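Local atomic coordinates of structural polyprotein, VP3 (Israeli acute paralysis virus, PDB entry 5CDD), a protein that probably serves as one of the structural proteins that build the virion capsid, being one piece of a longer polyprotein. Residues 77-81 with 239-243; 91-96 with 133-139; 97-103 with 114-120; 140-144 with 258-262. All coordinates share one frame; numbering follows the deposited sequence.

How the contacts relate
The four contacts illustrate how a viral jelly roll changes its chemistry from its interior to its extensions. Contacts 2 and 4 are buried in the sandwich and share strand 132-144. Contact 2, whose centre is about 7 Å from that of the chain, joins the two sheets with aromatic and apolar side chains; contact 4 lies within one sheet, combining backbone pairing with an arginine-indole cation-pi contact, and its Lys262 probably hydrogen-bonds to Gly94 O of contact 2. Contact 1 lays a loop along strand 236-247, with exposed Ile77 and Gln78 at one end and Ile240 packing on Ile141 of contact 4. Contact 3 departs as a hairpin, rich in charged and hydroxyl groups and bordered by neighbouring chains.

Contact 1: residues 77-81 with 239-243; sequences IQKPI and CIRPV
Pro80 and Arg241 pack lengthwise, the proline ring running alongside the aliphatic part of the arginine with CD 3.8 Å from Arg241 CD. Arg241 CG sits beside its own backbone N (chi1 -53°), and a bend at chi3 brings one face of the guanidinium under Gln78 CA. Its nitrogens are claimed by other parts of the chain: NH2 forms a salt bridge with Glu154, and NH1 donates to the carbonyls of Ala183 and Leu178. Pro80 CB, elsewhere on the ring, rests 3.9 Å from Cys239 SG. Ile81 meets Ile240 at a slant, Ile81 CD1 lying 3.8 Å from Ile240 CG2, while Pro242 CD packs under Lys79 O. Two nearly straight backbone bonds hold these groups in place: Gln78 N reaches Pro242 O at 2.7 Å, and Ile81 N reaches Ile240 O at 3.0 Å. Segment 77-81 itself is not a regular strand. It belongs to the connection between strands 64-72 and 90-92 and lies along strand 236-247. That strand is paired in turn with strand 150-159, while Ile81 and Pro242 touch Leu69 and Trp71 of strand 64-72.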
loop_
_atom_site.group_PDB
_atom_site.type_symbol
_atom_site.label_atom_id
_atom_site.label_comp_id
_atom_site.label_asym_id
_atom_site.label_seq_id
_atom_site.Cartn_x
_atom_site.Cartn_y
_atom_site.Cartn_z
ATOM N N ILE B 77 35.493 -26.678 -66.098
ATOM C CA ILE B 77 35.495 -26.976 -64.672
ATOM C C ILE B 77 36.308 -25.955 -63.874
ATOM O O ILE B 77 37.108 -25.199 -64.429
ATOM C CB ILE B 77 36.066 -28.380 -64.389
ATOM C CG1 ILE B 77 37.525 -28.452 -64.845
ATOM C CG2 ILE B 77 35.232 -29.423 -65.108
ATOM C CD1 ILE B 77 38.231 -29.735 -64.462
ATOM N N GLN B 78 36.102 -25.955 -62.562
ATOM C CA GLN B 78 36.792 -25.038 -61.664
ATOM C C GLN B 78 36.763 -23.592 -62.167
ATOM O O GLN B 78 37.731 -22.854 -62.017
ATOM C CB GLN B 78 38.238 -25.493 -61.445
ATOM C CG GLN B 78 38.358 -26.850 -60.770
ATOM C CD GLN B 78 39.742 -27.091 -60.209
ATOM O OE1 GLN B 78 40.738 -27.026 -60.930
ATOM N NE2 GLN B 78 39.811 -27.378 -58.916
ATOM N N LYS B 79 35.644 -23.199 -62.768
ATOM C CA LYS B 79 35.457 -21.844 -63.276
ATOM C C LYS B 79 34.054 -21.408 -62.873
ATOM O O LYS B 79 33.070 -22.046 -63.252
ATOM C CB LYS B 79 35.593 -21.809 -64.803
ATOM C CG LYS B 79 35.390 -20.423 -65.404
ATOM C CD LYS B 79 35.455 -20.431 -66.926
ATOM C CE LYS B 79 35.067 -19.071 -67.504
ATOM N NZ LYS B 79 33.688 -18.668 -67.100
ATOM N N PRO B 80 33.938 -20.311 -62.105
ATOM C CA PRO B 80 32.597 -19.882 -61.703
ATOM C C PRO B 80 31.650 -19.776 -62.882
ATOM O O PRO B 80 31.966 -19.143 -63.888
ATOM C CB PRO B 80 32.851 -18.536 -61.025
ATOM C CG PRO B 80 34.041 -18.017 -61.742
ATOM C CD PRO B 80 34.920 -19.248 -61.827
ATOM N N ILE B 81 30.491 -20.416 -62.756
ATOM C CA ILE B 81 29.486 -20.397 -63.809
ATOM C C ILE B 81 29.217 -18.986 -64.307
ATOM O O ILE B 81 28.786 -18.120 -63.548
ATOM C CB ILE B 81 28.164 -21.007 -63.325
ATOM C CG1 ILE B 81 28.324 -22.519 -63.227
ATOM C CG2 ILE B 81 27.030 -20.625 -64.275
ATOM C CD1 ILE B 81 27.151 -23.232 -62.649
ATOM N N CYS B 239 30.784 -19.548 -54.163
ATOM C CA CYS B 239 31.205 -19.696 -55.544
ATOM C C CYS B 239 30.737 -21.032 -56.102
ATOM O O CYS B 239 31.001 -22.085 -55.518
ATOM C CB CYS B 239 32.727 -19.583 -55.631
ATOM S SG CYS B 239 33.356 -19.393 -57.301
ATOM N N ILE B 240 30.038 -20.982 -57.233
ATOM C CA ILE B 240 29.523 -22.186 -57.875
ATOM C C ILE B 240 30.349 -22.538 -59.115
ATOM O O ILE B 240 30.218 -21.904 -60.164
ATOM C CB ILE B 240 28.045 -21.997 -58.280
ATOM C CG1 ILE B 240 27.235 -21.534 -57.068
ATOM C CG2 ILE B 240 27.480 -23.303 -58.816
ATOM C CD1 ILE B 240 25.782 -21.239 -57.372
ATOM N N ARG B 241 31.197 -23.557 -58.986
ATOM C CA ARG B 241 32.054 -23.994 -60.084
ATOM C C ARG B 241 31.912 -25.490 -60.334
ATOM O O ARG B 241 31.840 -26.281 -59.394
ATOM C CB ARG B 241 33.520 -23.683 -59.765
ATOM C CG ARG B 241 33.786 -22.240 -59.387
ATOM C CD ARG B 241 35.269 -21.991 -59.168
ATOM N NE ARG B 241 35.856 -22.943 -58.231
ATOM C CZ ARG B 241 37.077 -22.830 -57.719
ATOM N NH1 ARG B 241 37.843 -21.801 -58.053
ATOM N NH2 ARG B 241 37.533 -23.747 -56.878
ATOM N N PRO B 242 31.868 -25.898 -61.612
ATOM C CA PRO B 242 31.737 -27.319 -61.940
ATOM C C PRO B 242 33.004 -28.098 -61.589
ATOM O O PRO B 242 34.111 -27.661 -61.896
ATOM C CB PRO B 242 31.483 -27.305 -63.447
ATOM C CG PRO B 242 30.860 -25.959 -63.686
ATOM C CD PRO B 242 31.692 -25.065 -62.813
ATOM N N VAL B 243 32.840 -29.242 -60.934
ATOM C CA VAL B 243 33.976 -30.089 -60.577
ATOM C C VAL B 243 34.112 -31.106 -61.704
ATOM O O VAL B 243 35.215 -31.449 -62.130
ATOM C CB VAL B 243 33.730 -30.837 -59.250
ATOM C CG1 VAL B 243 34.845 -31.839 -58.999
ATOM C CG2 VAL B 243 33.656 -29.849 -58.109
#

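Contact 2: residues 91-96 with 133-139; sequences IPVGMP and WRATMCY
Met95 and Pro96 cover one face of the Trp133 indole, an example of how CH-pi contacts fasten a loop to a strand. Met95 CB stands 4.0 Å from the centroid of the six-membered ring, and Pro96 CD 3.5 Å from that of the five-membered ring. The proline and indole side chains meet at about a right angle. Trp133 CG lies between its backbone N and carbonyl carbon (chi1 65°), a torsion that presents the ring to the loop, and Phe207 makes an edge-to-face contact with it.

Sulfur and aliphatic contacts form a second group. Met137 is folded at both chi2 and chi3, so that its SD comes 3.5 Å from Met95 N and its CE curls in beside Gly94 O. Val93 and Met137 pass one another head to tail, with CG1 of the valine 4.0 Å from CG of the methionine. The same CG1 meets the Tyr139 ring at its edge, Ile91 CG2 approaches Tyr139 CE1 at 4.2 Å, and Met95 SD touches Ala135 CB.

Polar chemistry is sparser. Gly94 N gives a weak hydrogen bond to Tyr139 OH, 3.3 Å long, and Trp133 NE1 makes a weak one to Lys215 O. Gly94 O accepts a bond from Lys262 NZ, and Pro96 O a weak one.

The two sheets of the jelly roll are thus joined here mainly by apolar and aromatic packing, while the buried charge of Lys262 probably depends on Glu124 and these loop carbonyls.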
loop_
_atom_site.group_PDB
_atom_site.type_symbol
_atom_site.label_atom_id
_atom_site.label_comp_id
_atom_site.label_asym_id
_atom_site.label_seq_id
_atom_site.Cartn_x
_atom_site.Cartn_y
_atom_site.Cartn_z
ATOM N N ILE B 91 28.295 -15.443 -55.365
ATOM C CA ILE B 91 27.240 -14.828 -54.571
ATOM C C ILE B 91 27.726 -14.213 -53.263
ATOM O O ILE B 91 28.228 -14.916 -52.384
ATOM C CB ILE B 91 26.142 -15.859 -54.235
ATOM C CG1 ILE B 91 25.594 -16.468 -55.526
ATOM C CG2 ILE B 91 25.023 -15.192 -53.446
ATOM C CD1 ILE B 91 24.580 -17.562 -55.302
ATOM N N PRO B 92 27.588 -12.885 -53.120
ATOM C CA PRO B 92 28.023 -12.223 -51.888
ATOM C C PRO B 92 27.159 -12.709 -50.726
ATOM O O PRO B 92 25.938 -12.540 -50.740
ATOM C CB PRO B 92 27.794 -10.743 -52.190
ATOM C CG PRO B 92 27.962 -10.667 -53.669
ATOM C CD PRO B 92 27.223 -11.892 -54.144
ATOM N N VAL B 93 27.790 -13.326 -49.733
ATOM C CA VAL B 93 27.059 -13.827 -48.577
ATOM C C VAL B 93 26.718 -12.673 -47.643
ATOM O O VAL B 93 27.603 -12.080 -47.039
ATOM C CB VAL B 93 27.887 -14.873 -47.805
ATOM C CG1 VAL B 93 27.139 -15.318 -46.560
ATOM C CG2 VAL B 93 28.171 -16.065 -48.700
ATOM N N GLY B 94 25.433 -12.355 -47.531
ATOM C CA GLY B 94 25.020 -11.265 -46.666
ATOM C C GLY B 94 23.536 -10.985 -46.787
ATOM O O GLY B 94 22.925 -11.274 -47.817
ATOM N N MET B 95 22.956 -10.414 -45.736
ATOM C CA MET B 95 21.531 -10.111 -45.723
ATOM C C MET B 95 21.150 -8.962 -46.659
ATOM O O MET B 95 20.097 -9.003 -47.292
ATOM C CB MET B 95 21.078 -9.804 -44.293
ATOM C CG MET B 95 19.597 -10.046 -44.050
ATOM S SD MET B 95 19.178 -10.098 -42.295
ATOM C CE MET B 95 18.192 -8.615 -42.125
ATOM N N PRO B 96 21.997 -7.918 -46.755
ATOM C CA PRO B 96 21.704 -6.779 -47.635
ATOM C C PRO B 96 21.630 -7.200 -49.103
ATOM O O PRO B 96 22.085 -8.285 -49.468
ATOM C CB PRO B 96 22.874 -5.833 -47.377
ATOM C CG PRO B 96 23.258 -6.143 -45.971
ATOM C CD PRO B 96 23.201 -7.646 -45.949
ATOM N N TRP B 133 23.427 -5.416 -39.449
ATOM C CA TRP B 133 22.761 -6.707 -39.350
ATOM C C TRP B 133 23.695 -7.806 -38.860
ATOM O O TRP B 133 24.905 -7.614 -38.734
ATOM C CB TRP B 133 22.202 -7.125 -40.712
ATOM C CG TRP B 133 23.271 -7.375 -41.737
ATOM C CD1 TRP B 133 23.896 -6.444 -42.513
ATOM C CD2 TRP B 133 23.874 -8.636 -42.058
ATOM N NE1 TRP B 133 24.852 -7.044 -43.299
ATOM C CE2 TRP B 133 24.860 -8.389 -43.039
ATOM C CE3 TRP B 133 23.679 -9.951 -41.611
ATOM C CZ2 TRP B 133 25.650 -9.409 -43.581
ATOM C CZ3 TRP B 133 24.465 -10.965 -42.150
ATOM C CH2 TRP B 133 25.439 -10.686 -43.127
ATOM N N ARG B 134 23.104 -8.966 -38.601
ATOM C CA ARG B 134 23.821 -10.148 -38.141
ATOM C C ARG B 134 22.849 -11.306 -38.316
ATOM O O ARG B 134 21.749 -11.281 -37.764
ATOM C CB ARG B 134 24.198 -10.007 -36.666
ATOM C CG ARG B 134 24.957 -11.195 -36.112
ATOM C CD ARG B 134 25.080 -11.114 -34.603
ATOM N NE ARG B 134 25.786 -12.270 -34.057
ATOM C CZ ARG B 134 27.104 -12.433 -34.097
ATOM N NH1 ARG B 134 27.870 -11.508 -34.655
ATOM N NH2 ARG B 134 27.656 -13.525 -33.587
ATOM N N ALA B 135 23.237 -12.313 -39.093
ATOM C CA ALA B 135 22.352 -13.445 -39.318
ATOM C C ALA B 135 23.013 -14.619 -40.024
ATOM O O ALA B 135 24.146 -14.528 -40.498
ATOM C CB ALA B 135 21.133 -12.989 -40.116
ATOM N N THR B 136 22.286 -15.729 -40.072
ATOM C CA THR B 136 22.748 -16.937 -40.736
ATOM C C THR B 136 22.097 -16.924 -42.110
ATOM O O THR B 136 20.879 -17.049 -42.227
ATOM C CB THR B 136 22.302 -18.201 -39.976
ATOM O OG1 THR B 136 22.939 -18.239 -38.693
ATOM C CG2 THR B 136 22.672 -19.449 -40.756
ATOM N N MET B 137 22.907 -16.753 -43.148
ATOM C CA MET B 137 22.390 -16.709 -44.507
ATOM C C MET B 137 22.138 -18.097 -45.067
ATOM O O MET B 137 23.002 -18.972 -45.000
ATOM C CB MET B 137 23.357 -15.948 -45.411
ATOM C CG MET B 137 23.584 -14.510 -44.977
ATOM S SD MET B 137 22.030 -13.653 -44.636
ATOM C CE MET B 137 21.273 -13.653 -46.260
ATOM N N CYS B 138 20.947 -18.293 -45.621
ATOM C CA CYS B 138 20.577 -19.580 -46.189
ATOM C C CYS B 138 20.350 -19.478 -47.689
ATOM O O CYS B 138 19.729 -18.531 -48.176
ATOM C CB CYS B 138 19.319 -20.107 -45.508
ATOM S SG CYS B 138 19.506 -20.316 -43.730
ATOM N N TYR B 139 20.860 -20.470 -48.412
ATOM C CA TYR B 139 20.740 -20.511 -49.862
ATOM C C TYR B 139 20.366 -21.917 -50.316
ATOM O O TYR B 139 20.956 -22.895 -49.860
ATOM C CB TYR B 139 22.076 -20.112 -50.498
ATOM C CG TYR B 139 22.577 -18.749 -50.074
ATOM C CD1 TYR B 139 22.073 -17.589 -50.658
ATOM C CD2 TYR B 139 23.539 -18.618 -49.070
ATOM C CE1 TYR B 139 22.513 -16.329 -50.257
ATOM C CE2 TYR B 139 23.985 -17.358 -48.658
ATOM C CZ TYR B 139 23.467 -16.219 -49.257
ATOM O OH TYR B 139 23.892 -14.971 -48.855
#

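Contact 3: residues 97-103 with 114-120; sequences CYSKSIR and ETEVIDA
Ser101 with Val117 and Arg103 with Thr115 are the hydrogen-bonded pairs of an antiparallel beta hairpin that projects from the jelly roll within the connection between strands 90-92 and 132-144. Each pair is closed by reciprocal backbone bonds, one bond of each pair being Ser101 N to Val117 O at 2.7 Å and Arg103 N to Thr115 O at 2.9 Å. Ile102 and Glu116 form the non-hydrogen-bonded pair between them, their side chains on the opposite face of the hairpin from those of Ser101 and Val117. Ile102 CG2 also packs 3.6 Å from Glu114 CB.

The polar grips lie nearer the base. Lys100 is extended beyond CG and carries NZ to Glu116 OE2 in a salt bridge, meeting that oxygen nearly along its C-O bond direction. The two side chains have further partners, Lys100 NZ at the carbonyls of Ile219 and Ala222, and Glu116 OE1 at Gly221 N.

The hairpin also works in the assembly: Glu114, Thr115 and Ile118 pair with an antiparallel strand of a neighbouring chain, so the sheet continues across the interface. Where the strands part, Asp119 forms the centre of an inverse gamma turn, and its OD2 uses the syn lone pair to accept a hydrogen bond from Ser99 OG, 2.8 Å away.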
loop_
_atom_site.group_PDB
_atom_site.type_symbol
_atom_site.label_atom_id
_atom_site.label_comp_id
_atom_site.label_asym_id
_atom_site.label_seq_id
_atom_site.Cartn_x
_atom_site.Cartn_y
_atom_site.Cartn_z
ATOM N N CYS B 97 21.066 -6.341 -49.945
ATOM C CA CYS B 97 20.953 -6.652 -51.364
ATOM C C CYS B 97 22.265 -6.322 -52.073
ATOM O O CYS B 97 22.917 -5.329 -51.751
ATOM C CB CYS B 97 19.803 -5.863 -51.992
ATOM S SG CYS B 97 19.225 -6.577 -53.547
ATOM N N TYR B 98 22.647 -7.154 -53.037
ATOM C CA TYR B 98 23.894 -6.951 -53.764
ATOM C C TYR B 98 23.715 -6.759 -55.266
ATOM O O TYR B 98 24.624 -6.283 -55.949
ATOM C CB TYR B 98 24.834 -8.132 -53.510
ATOM C CG TYR B 98 24.245 -9.471 -53.890
ATOM C CD1 TYR B 98 24.154 -9.864 -55.226
ATOM C CD2 TYR B 98 23.754 -10.338 -52.915
ATOM C CE1 TYR B 98 23.588 -11.086 -55.583
ATOM C CE2 TYR B 98 23.184 -11.562 -53.260
ATOM C CZ TYR B 98 23.105 -11.928 -54.595
ATOM O OH TYR B 98 22.542 -13.133 -54.941
ATOM N N SER B 99 22.547 -7.126 -55.782
ATOM C CA SER B 99 22.284 -6.994 -57.210
ATOM C C SER B 99 21.335 -5.846 -57.521
ATOM O O SER B 99 20.359 -5.621 -56.806
ATOM C CB SER B 99 21.703 -8.298 -57.761
ATOM O OG SER B 99 20.470 -8.611 -57.138
ATOM N N LYS B 100 21.630 -5.122 -58.595
ATOM C CA LYS B 100 20.799 -4.004 -59.015
ATOM C C LYS B 100 20.838 -3.854 -60.527
ATOM O O LYS B 100 21.736 -4.368 -61.195
ATOM C CB LYS B 100 21.277 -2.702 -58.366
ATOM C CG LYS B 100 22.633 -2.226 -58.848
ATOM C CD LYS B 100 23.076 -0.979 -58.104
ATOM C CE LYS B 100 24.504 -0.611 -58.460
ATOM N NZ LYS B 100 25.028 0.482 -57.601
ATOM N N SER B 101 19.845 -3.152 -61.059
ATOM C CA SER B 101 19.747 -2.898 -62.485
ATOM C C SER B 101 19.618 -1.392 -62.650
ATOM O O SER B 101 19.021 -0.723 -61.808
ATOM C CB SER B 101 18.516 -3.592 -63.064
ATOM O OG SER B 101 18.361 -3.287 -64.438
ATOM N N ILE B 102 20.180 -0.853 -63.723
ATOM C CA ILE B 102 20.104 0.580 -63.949
ATOM C C ILE B 102 19.159 0.941 -65.079
ATOM O O ILE B 102 19.346 0.532 -66.226
ATOM C CB ILE B 102 21.493 1.162 -64.235
ATOM C CG1 ILE B 102 22.365 0.994 -62.993
ATOM C CG2 ILE B 102 21.383 2.633 -64.616
ATOM C CD1 ILE B 102 23.765 1.474 -63.174
ATOM N N ARG B 103 18.134 1.710 -64.729
ATOM C CA ARG B 103 17.132 2.151 -65.683
ATOM C C ARG B 103 17.578 3.490 -66.254
ATOM O O ARG B 103 17.561 4.511 -65.563
ATOM C CB ARG B 103 15.785 2.312 -64.981
ATOM C CG ARG B 103 14.614 2.427 -65.929
ATOM C CD ARG B 103 13.678 3.544 -65.525
ATOM N NE ARG B 103 12.515 3.592 -66.403
ATOM C CZ ARG B 103 11.592 4.545 -66.368
ATOM N NH1 ARG B 103 10.565 4.505 -67.206
ATOM N NH2 ARG B 103 11.697 5.540 -65.500
ATOM N N GLU B 114 19.985 7.976 -64.918
ATOM C CA GLU B 114 20.124 6.605 -64.449
ATOM C C GLU B 114 19.529 6.436 -63.057
ATOM O O GLU B 114 19.868 7.175 -62.133
ATOM C CB GLU B 114 21.596 6.195 -64.405
ATOM C CG GLU B 114 22.303 6.225 -65.740
ATOM C CD GLU B 114 23.693 5.629 -65.659
ATOM O OE1 GLU B 114 24.491 6.090 -64.814
ATOM O OE2 GLU B 114 23.987 4.697 -66.441
ATOM N N THR B 115 18.646 5.453 -62.917
ATOM C CA THR B 115 18.008 5.161 -61.639
ATOM C C THR B 115 18.319 3.719 -61.253
ATOM O O THR B 115 18.164 2.809 -62.065
ATOM C CB THR B 115 16.474 5.325 -61.720
ATOM O OG1 THR B 115 16.152 6.689 -62.014
ATOM C CG2 THR B 115 15.827 4.932 -60.403
ATOM N N GLU B 116 18.766 3.513 -60.018
ATOM C CA GLU B 116 19.085 2.171 -59.541
ATOM C C GLU B 116 17.814 1.435 -59.130
ATOM O O GLU B 116 17.003 1.959 -58.365
ATOM C CB GLU B 116 20.027 2.230 -58.336
ATOM C CG GLU B 116 21.353 2.921 -58.585
ATOM C CD GLU B 116 22.262 2.881 -57.367
ATOM O OE1 GLU B 116 21.837 3.341 -56.285
ATOM O OE2 GLU B 116 23.402 2.391 -57.495
ATOM N N VAL B 117 17.642 0.226 -59.652
ATOM C CA VAL B 117 16.489 -0.603 -59.318
ATOM C C VAL B 117 17.040 -1.892 -58.733
ATOM O O VAL B 117 17.702 -2.671 -59.413
ATOM C CB VAL B 117 15.637 -0.934 -60.549
ATOM C CG1 VAL B 117 14.470 -1.810 -60.144
ATOM C CG2 VAL B 117 15.122 0.339 -61.173
ATOM N N ILE B 118 16.751 -2.111 -57.461
ATOM C CA ILE B 118 17.242 -3.271 -56.743
ATOM C C ILE B 118 16.139 -4.312 -56.519
ATOM O O ILE B 118 15.125 -4.023 -55.888
ATOM C CB ILE B 118 17.832 -2.791 -55.403
ATOM C CG1 ILE B 118 18.739 -1.576 -55.656
ATOM C CG2 ILE B 118 18.620 -3.891 -54.753
ATOM C CD1 ILE B 118 19.124 -0.811 -54.414
ATOM N N ASP B 119 16.335 -5.516 -57.056
ATOM C CA ASP B 119 15.359 -6.598 -56.909
ATOM C C ASP B 119 15.541 -7.324 -55.580
ATOM O O ASP B 119 16.084 -8.425 -55.521
ATOM C CB ASP B 119 15.480 -7.609 -58.058
ATOM C CG ASP B 119 16.830 -8.318 -58.082
ATOM O OD1 ASP B 119 16.904 -9.444 -58.624
ATOM O OD2 ASP B 119 17.816 -7.747 -57.566
ATOM N N ALA B 120 15.071 -6.692 -54.514
ATOM C CA ALA B 120 15.192 -7.247 -53.176
ATOM C C ALA B 120 14.333 -8.475 -52.893
ATOM O O ALA B 120 13.217 -8.613 -53.396
ATOM C CB ALA B 120 14.886 -6.170 -52.146
#

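Contact 4: residues 140-144 with 258-262; sequences RITVV and IVVWK
Arg140 and Trp261 form a hydrogen-bonded antiparallel pair whose side chains run together on one face of the sheet, a clear case of an arginine laid over an indole. At the start, Arg140 CB is 4.0 Å from Trp261 CB. The chain leaves with CG opposite the backbone N (chi1 -178°) and bends at chi3, which folds the head of the residue back over the ring. NE passes Trp261 CD1 at 4.2 Å. CZ then stands 3.8 Å from the centroid of the five-membered ring, 12° off its normal, a cation-pi contact in which the two planes are inclined by 27°. At the tip NH2 sits above the centre of the indole, while NH1 lies 3.9 Å from Trp261 NE1. The charge has two further partners: NH1 forms a salt bridge with Glu200, which also binds Thr142 OG1, and NH2 forms one with Glu123 of a neighbouring chain. The guanidinium is therefore held from its ends as well as from the ring.

The backbones are paired by bonds from Trp261 N to Arg140 O at 2.9 Å and from Thr142 N to Val259 O at 2.8 Å. On the other face Ile141 and Ile258 lie alongside each other, CG2 to CG2 at 3.5 Å. Strand 255-265 thus runs between strands 132-144 and 64-72 in one sheet of the jelly roll, and Ile141 and Ile258 reach Ile155 and Leu153 of strand 150-159 in the facing sheet.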
loop_
_atom_site.group_PDB
_atom_site.type_symbol
_atom_site.label_atom_id
_atom_site.label_comp_id
_atom_site.label_asym_id
_atom_site.label_seq_id
_atom_site.Cartn_x
_atom_site.Cartn_y
_atom_site.Cartn_z
ATOM N N ARG B 140 19.377 -22.017 -51.197
ATOM C CA ARG B 140 18.970 -23.311 -51.728
ATOM C C ARG B 140 19.304 -23.321 -53.209
ATOM O O ARG B 140 18.835 -22.470 -53.961
ATOM C CB ARG B 140 17.472 -23.545 -51.527
ATOM C CG ARG B 140 16.986 -24.899 -52.026
ATOM C CD ARG B 140 15.654 -25.277 -51.382
ATOM N NE ARG B 140 14.579 -24.344 -51.711
ATOM C CZ ARG B 140 13.818 -24.416 -52.798
ATOM N NH1 ARG B 140 14.004 -25.388 -53.674
ATOM N NH2 ARG B 140 12.875 -23.510 -53.006
ATOM N N ILE B 141 20.123 -24.283 -53.617
ATOM C CA ILE B 141 20.549 -24.400 -55.003
ATOM C C ILE B 141 19.904 -25.608 -55.670
ATOM O O ILE B 141 20.173 -26.757 -55.313
ATOM C CB ILE B 141 22.077 -24.513 -55.075
ATOM C CG1 ILE B 141 22.702 -23.320 -54.343
ATOM C CG2 ILE B 141 22.532 -24.566 -56.527
ATOM C CD1 ILE B 141 24.205 -23.398 -54.210
ATOM N N THR B 142 19.042 -25.325 -56.641
ATOM C CA THR B 142 18.329 -26.362 -57.369
ATOM C C THR B 142 18.844 -26.469 -58.802
ATOM O O THR B 142 19.126 -25.464 -59.450
ATOM C CB THR B 142 16.819 -26.061 -57.432
ATOM O OG1 THR B 142 16.322 -25.778 -56.117
ATOM C CG2 THR B 142 16.076 -27.251 -58.018
ATOM N N VAL B 143 18.959 -27.695 -59.299
ATOM C CA VAL B 143 19.421 -27.920 -60.659
ATOM C C VAL B 143 18.268 -28.519 -61.455
ATOM O O VAL B 143 17.980 -29.711 -61.346
ATOM C CB VAL B 143 20.618 -28.895 -60.699
ATOM C CG1 VAL B 143 21.089 -29.069 -62.129
ATOM C CG2 VAL B 143 21.752 -28.371 -59.832
ATOM N N VAL B 144 17.600 -27.682 -62.242
ATOM C CA VAL B 144 16.480 -28.139 -63.049
ATOM C C VAL B 144 17.023 -28.947 -64.224
ATOM O O VAL B 144 17.510 -28.387 -65.205
ATOM C CB VAL B 144 15.658 -26.950 -63.570
ATOM C CG1 VAL B 144 14.441 -27.452 -64.309
ATOM C CG2 VAL B 144 15.239 -26.057 -62.407
ATOM N N ILE B 258 20.186 -23.567 -63.007
ATOM C CA ILE B 258 20.527 -23.601 -61.595
ATOM C C ILE B 258 19.784 -22.465 -60.906
ATOM O O ILE B 258 20.104 -21.293 -61.100
ATOM C CB ILE B 258 22.039 -23.430 -61.377
ATOM C CG1 ILE B 258 22.793 -24.506 -62.156
ATOM C CG2 ILE B 258 22.366 -23.529 -59.893
ATOM C CD1 ILE B 258 24.287 -24.388 -62.063
ATOM N N VAL B 259 18.776 -22.818 -60.117
ATOM C CA VAL B 259 17.987 -21.826 -59.401
ATOM C C VAL B 259 18.563 -21.616 -58.005
ATOM O O VAL B 259 18.918 -22.577 -57.321
ATOM C CB VAL B 259 16.515 -22.271 -59.279
ATOM C CG1 VAL B 259 15.690 -21.177 -58.621
ATOM C CG2 VAL B 259 15.961 -22.598 -60.652
ATOM N N VAL B 260 18.658 -20.357 -57.589
ATOM C CA VAL B 260 19.199 -20.028 -56.277
ATOM C C VAL B 260 18.211 -19.226 -55.438
ATOM O O VAL B 260 17.797 -18.134 -55.828
ATOM C CB VAL B 260 20.503 -19.215 -56.401
ATOM C CG1 VAL B 260 21.070 -18.929 -55.021
ATOM C CG2 VAL B 260 21.509 -19.974 -57.249
ATOM N N TRP B 261 17.837 -19.779 -54.287
ATOM C CA TRP B 261 16.910 -19.116 -53.377
ATOM C C TRP B 261 17.696 -18.505 -52.223
ATOM O O TRP B 261 18.733 -19.036 -51.824
ATOM C CB TRP B 261 15.888 -20.111 -52.823
ATOM C CG TRP B 261 14.987 -20.707 -53.861
ATOM C CD1 TRP B 261 15.323 -21.628 -54.813
ATOM C CD2 TRP B 261 13.594 -20.427 -54.048
ATOM N NE1 TRP B 261 14.224 -21.940 -55.580
ATOM C CE2 TRP B 261 13.151 -21.217 -55.132
ATOM C CE3 TRP B 261 12.677 -19.584 -53.404
ATOM C CZ2 TRP B 261 11.828 -21.188 -55.587
ATOM C CZ3 TRP B 261 11.361 -19.557 -53.857
ATOM C CH2 TRP B 261 10.950 -20.355 -54.939
ATOM N N LYS B 262 17.199 -17.395 -51.687
ATOM C CA LYS B 262 17.874 -16.718 -50.586
ATOM C C LYS B 262 16.929 -16.303 -49.462
ATOM O O LYS B 262 15.803 -15.866 -49.707
ATOM C CB LYS B 262 18.609 -15.481 -51.113
ATOM C CG LYS B 262 19.285 -14.647 -50.036
ATOM C CD LYS B 262 19.935 -13.401 -50.619
ATOM C CE LYS B 262 20.594 -12.565 -49.533
ATOM N NZ LYS B 262 21.298 -11.372 -50.078
#